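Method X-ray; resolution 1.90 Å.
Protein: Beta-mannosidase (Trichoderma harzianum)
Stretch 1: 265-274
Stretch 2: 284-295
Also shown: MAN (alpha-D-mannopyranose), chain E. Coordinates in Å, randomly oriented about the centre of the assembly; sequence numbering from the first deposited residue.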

# COMPACT_ATOMS: atom_id res chain seq x y z
N PRO A 265 -21.77 -54.53 15.85
CA PRO A 265 -22.43 -55.66 16.54
C PRO A 265 -21.76 -56.08 17.85
O PRO A 265 -20.58 -55.82 18.08
CB PRO A 265 -22.37 -56.79 15.51
CG PRO A 265 -22.19 -56.11 14.19
CD PRO A 265 -21.37 -54.89 14.48
N LYS A 266 -22.53 -56.75 18.70
CA LYS A 266 -22.05 -57.25 19.99
C LYS A 266 -20.89 -58.23 19.80
O LYS A 266 -20.72 -58.80 18.73
CB LYS A 266 -23.21 -57.92 20.76
N HIS A 267 -20.07 -58.38 20.85
CA HIS A 267 -18.90 -59.27 20.83
C HIS A 267 -17.89 -58.93 19.71
O HIS A 267 -17.47 -59.79 18.95
CB HIS A 267 -19.33 -60.75 20.77
CG HIS A 267 -19.19 -61.47 22.08
ND1 HIS A 267 -17.98 -61.96 22.53
CD2 HIS A 267 -20.10 -61.78 23.03
CE1 HIS A 267 -18.15 -62.53 23.71
NE2 HIS A 267 -19.43 -62.44 24.04
N ALA A 268 -17.51 -57.65 19.62
CA ALA A 268 -16.51 -57.20 18.65
C ALA A 268 -15.10 -57.45 19.16
O ALA A 268 -14.86 -57.45 20.36
CB ALA A 268 -16.70 -55.71 18.34
N SER A 269 -14.18 -57.67 18.23
CA SER A 269 -12.78 -57.96 18.53
C SER A 269 -11.82 -56.96 17.87
O SER A 269 -12.12 -56.42 16.81
CB SER A 269 -12.43 -59.35 18.03
OG SER A 269 -12.22 -59.32 16.62
N MET A 270 -10.64 -56.77 18.48
CA MET A 270 -9.69 -55.76 18.02
C MET A 270 -8.28 -56.33 17.89
O MET A 270 -7.80 -57.08 18.74
CB MET A 270 -9.67 -54.57 18.99
CG MET A 270 -11.02 -53.91 19.26
SD MET A 270 -10.93 -52.70 20.62
CE MET A 270 -10.19 -51.33 19.72
N SER A 271 -7.63 -55.97 16.79
CA SER A 271 -6.25 -56.33 16.54
C SER A 271 -5.46 -55.08 16.13
O SER A 271 -6.06 -54.10 15.67
CB SER A 271 -6.19 -57.36 15.42
OG SER A 271 -6.67 -56.77 14.23
N VAL A 272 -4.14 -55.12 16.31
CA VAL A 272 -3.27 -54.00 15.94
C VAL A 272 -1.99 -54.47 15.27
O VAL A 272 -1.44 -55.50 15.65
CB VAL A 272 -2.90 -53.12 17.15
CG1 VAL A 272 -4.14 -52.44 17.70
CG2 VAL A 272 -2.19 -53.91 18.24
N ILE A 273 -1.54 -53.71 14.28
CA ILE A 273 -0.19 -53.83 13.73
C ILE A 273 0.56 -52.54 14.02
O ILE A 273 0.10 -51.45 13.66
CB ILE A 273 -0.22 -54.10 12.20
CG1 ILE A 273 -0.95 -55.42 11.88
CG2 ILE A 273 1.20 -54.16 11.64
CD1 ILE A 273 -1.54 -55.48 10.49
N ILE A 274 1.69 -52.66 14.70
CA ILE A 274 2.55 -51.53 15.02
C ILE A 274 3.85 -51.72 14.26
O ILE A 274 4.55 -52.69 14.48
CB ILE A 274 2.84 -51.42 16.53
CG1 ILE A 274 1.52 -51.40 17.33
CG2 ILE A 274 3.69 -50.20 16.82
CD1 ILE A 274 1.70 -51.22 18.82
C1 MAN E . -18.53 -46.28 29.81
C2 MAN E . -18.05 -47.43 28.95
C3 MAN E . -19.25 -47.93 28.17
C4 MAN E . -20.36 -48.25 29.16
C5 MAN E . -20.68 -47.13 30.18
C6 MAN E . -21.58 -47.64 31.30
O2 MAN E . -17.59 -48.46 29.78
O3 MAN E . -18.89 -49.02 27.36
O4 MAN E . -21.49 -48.52 28.38
O5 MAN E . -19.51 -46.61 30.79
O6 MAN E . -21.91 -46.58 32.19
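Stretch 2 (284-295) LYSGKLEGVTQS

Strand 285-288 of stretch 2 runs antiparallel to strand 268-274, at 177° between directions and 4.7 Å between axes at closest approach. The paired segments are extended, and the register pairs Ser271 with Lys288, Val272 with Gly287, Ile273 with Ser286 and Ile274 with Tyr285. Hydrogen-bonded pairs (Val272-Gly287, Ile274-Tyr285) alternate with non-hydrogen-bonded ones (Ser271-Lys288, Ile273-Ser286): Val272 N to Gly287 O is 2.8 Å and Gly287 N to Val272 O 3.1 Å; Ile274 N to Tyr285 O is 2.8 Å and Tyr285 N to Ile274 O 3.2 Å. Leu289 N extends the ladder to Met270 O at 2.7 Å, while a water accepts from Met270 N and donates to Leu289 O, both at 2.9 Å. The chain then turns at Gly291, whose positive phi suits glycine, and strand 292-294 crosses strand 268-274 at 128°.

Val272, Ile274 and Tyr285 share one face; Val272 CG2 meets the Tyr285 ring edge at CD2, 4.2 Å away. Leu289 points toward stretch 1, with CD2 3.6 Å from Val272 CG1 and CD1 3.6 Å from Met270 CB. Val292 CG1 lies 4.1 Å from Met270 SD. Beyond it, the Gln294 side-chain amide bonds to two backbone groups of stretch 1: NE2 donates to Pro265 O at 3.0 Å, and OE1 accepts from Ala268 N at 3.1 Å.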

# COMPACT_ATOMS: atom_id res chain seq x y z
N LEU A 284 6.94 -54.02 14.94
CA LEU A 284 7.18 -54.05 16.37
C LEU A 284 6.24 -55.06 17.01
O LEU A 284 6.63 -55.78 17.91
CB LEU A 284 6.94 -52.68 17.00
CG LEU A 284 7.45 -52.55 18.43
CD1 LEU A 284 8.93 -52.25 18.41
CD2 LEU A 284 6.71 -51.46 19.19
N TYR A 285 5.00 -55.10 16.56
CA TYR A 285 3.99 -55.93 17.19
C TYR A 285 2.79 -56.14 16.27
O TYR A 285 2.29 -55.21 15.61
CB TYR A 285 3.56 -55.29 18.50
CG TYR A 285 2.67 -56.17 19.32
CD1 TYR A 285 3.22 -57.07 20.23
CD2 TYR A 285 1.29 -56.11 19.20
CE1 TYR A 285 2.42 -57.90 20.99
CE2 TYR A 285 0.47 -56.93 19.96
CZ TYR A 285 1.04 -57.82 20.86
OH TYR A 285 0.24 -58.65 21.63
N SER A 286 2.34 -57.39 16.19
CA SER A 286 1.08 -57.72 15.59
C SER A 286 0.34 -58.65 16.54
O SER A 286 0.84 -59.73 16.88
CB SER A 286 1.28 -58.38 14.23
OG SER A 286 0.03 -58.58 13.60
N GLY A 287 -0.84 -58.25 16.97
CA GLY A 287 -1.56 -59.01 17.98
C GLY A 287 -3.00 -58.58 18.14
O GLY A 287 -3.45 -57.58 17.56
N LYS A 288 -3.72 -59.34 18.95
CA LYS A 288 -5.07 -58.97 19.35
C LYS A 288 -4.98 -58.03 20.54
O LYS A 288 -3.96 -57.97 21.23
CB LYS A 288 -5.91 -60.22 19.68
CG LYS A 288 -6.06 -61.15 18.48
CD LYS A 288 -7.41 -61.85 18.43
N LEU A 289 -6.05 -57.28 20.76
CA LEU A 289 -6.19 -56.47 21.96
C LEU A 289 -7.04 -57.24 22.97
O LEU A 289 -7.84 -58.10 22.58
CB LEU A 289 -6.87 -55.13 21.63
CG LEU A 289 -6.21 -54.22 20.58
CD1 LEU A 289 -6.90 -52.86 20.57
CD2 LEU A 289 -4.72 -54.06 20.83
N GLU A 290 -6.88 -56.90 24.25
CA GLU A 290 -7.58 -57.59 25.33
C GLU A 290 -8.39 -56.61 26.15
O GLU A 290 -8.19 -55.39 26.07
CB GLU A 290 -6.59 -58.35 26.21
CG GLU A 290 -5.23 -57.69 26.34
CD GLU A 290 -4.43 -58.13 27.55
OE1 GLU A 290 -4.77 -59.14 28.18
OE2 GLU A 290 -3.44 -57.44 27.86
N GLY A 291 -9.32 -57.14 26.93
CA GLY A 291 -10.20 -56.34 27.75
C GLY A 291 -11.06 -55.41 26.91
O GLY A 291 -11.33 -54.29 27.30
N VAL A 292 -11.52 -55.90 25.77
CA VAL A 292 -12.35 -55.13 24.88
C VAL A 292 -13.65 -54.73 25.56
O VAL A 292 -14.28 -55.55 26.21
CB VAL A 292 -12.65 -55.89 23.57
CG1 VAL A 292 -13.58 -55.08 22.67
CG2 VAL A 292 -11.36 -56.24 22.84
N THR A 293 -14.01 -53.45 25.45
CA THR A 293 -15.34 -52.94 25.84
C THR A 293 -15.94 -52.16 24.67
O THR A 293 -15.22 -51.62 23.83
CB THR A 293 -15.27 -52.02 27.07
OG1 THR A 293 -14.35 -50.96 26.83
CG2 THR A 293 -14.82 -52.79 28.29
N GLN A 294 -17.27 -52.10 24.61
CA GLN A 294 -17.96 -51.35 23.59
C GLN A 294 -19.27 -50.73 24.08
O GLN A 294 -19.88 -51.18 25.05
CB GLN A 294 -18.22 -52.20 22.34
CG GLN A 294 -19.22 -53.34 22.51
CD GLN A 294 -19.29 -54.25 21.28
OE1 GLN A 294 -18.72 -55.35 21.28
NE2 GLN A 294 -19.97 -53.80 20.22
N SER A 295 -19.67 -49.66 23.39
CA SER A 295 -20.93 -49.00 23.62
C SER A 295 -21.48 -48.57 22.26
O SER A 295 -20.98 -49.00 21.23
CB SER A 295 -20.79 -47.83 24.62
OG SER A 295 -19.80 -46.88 24.24
O HOH W 1 -9.94 -58.53 20.65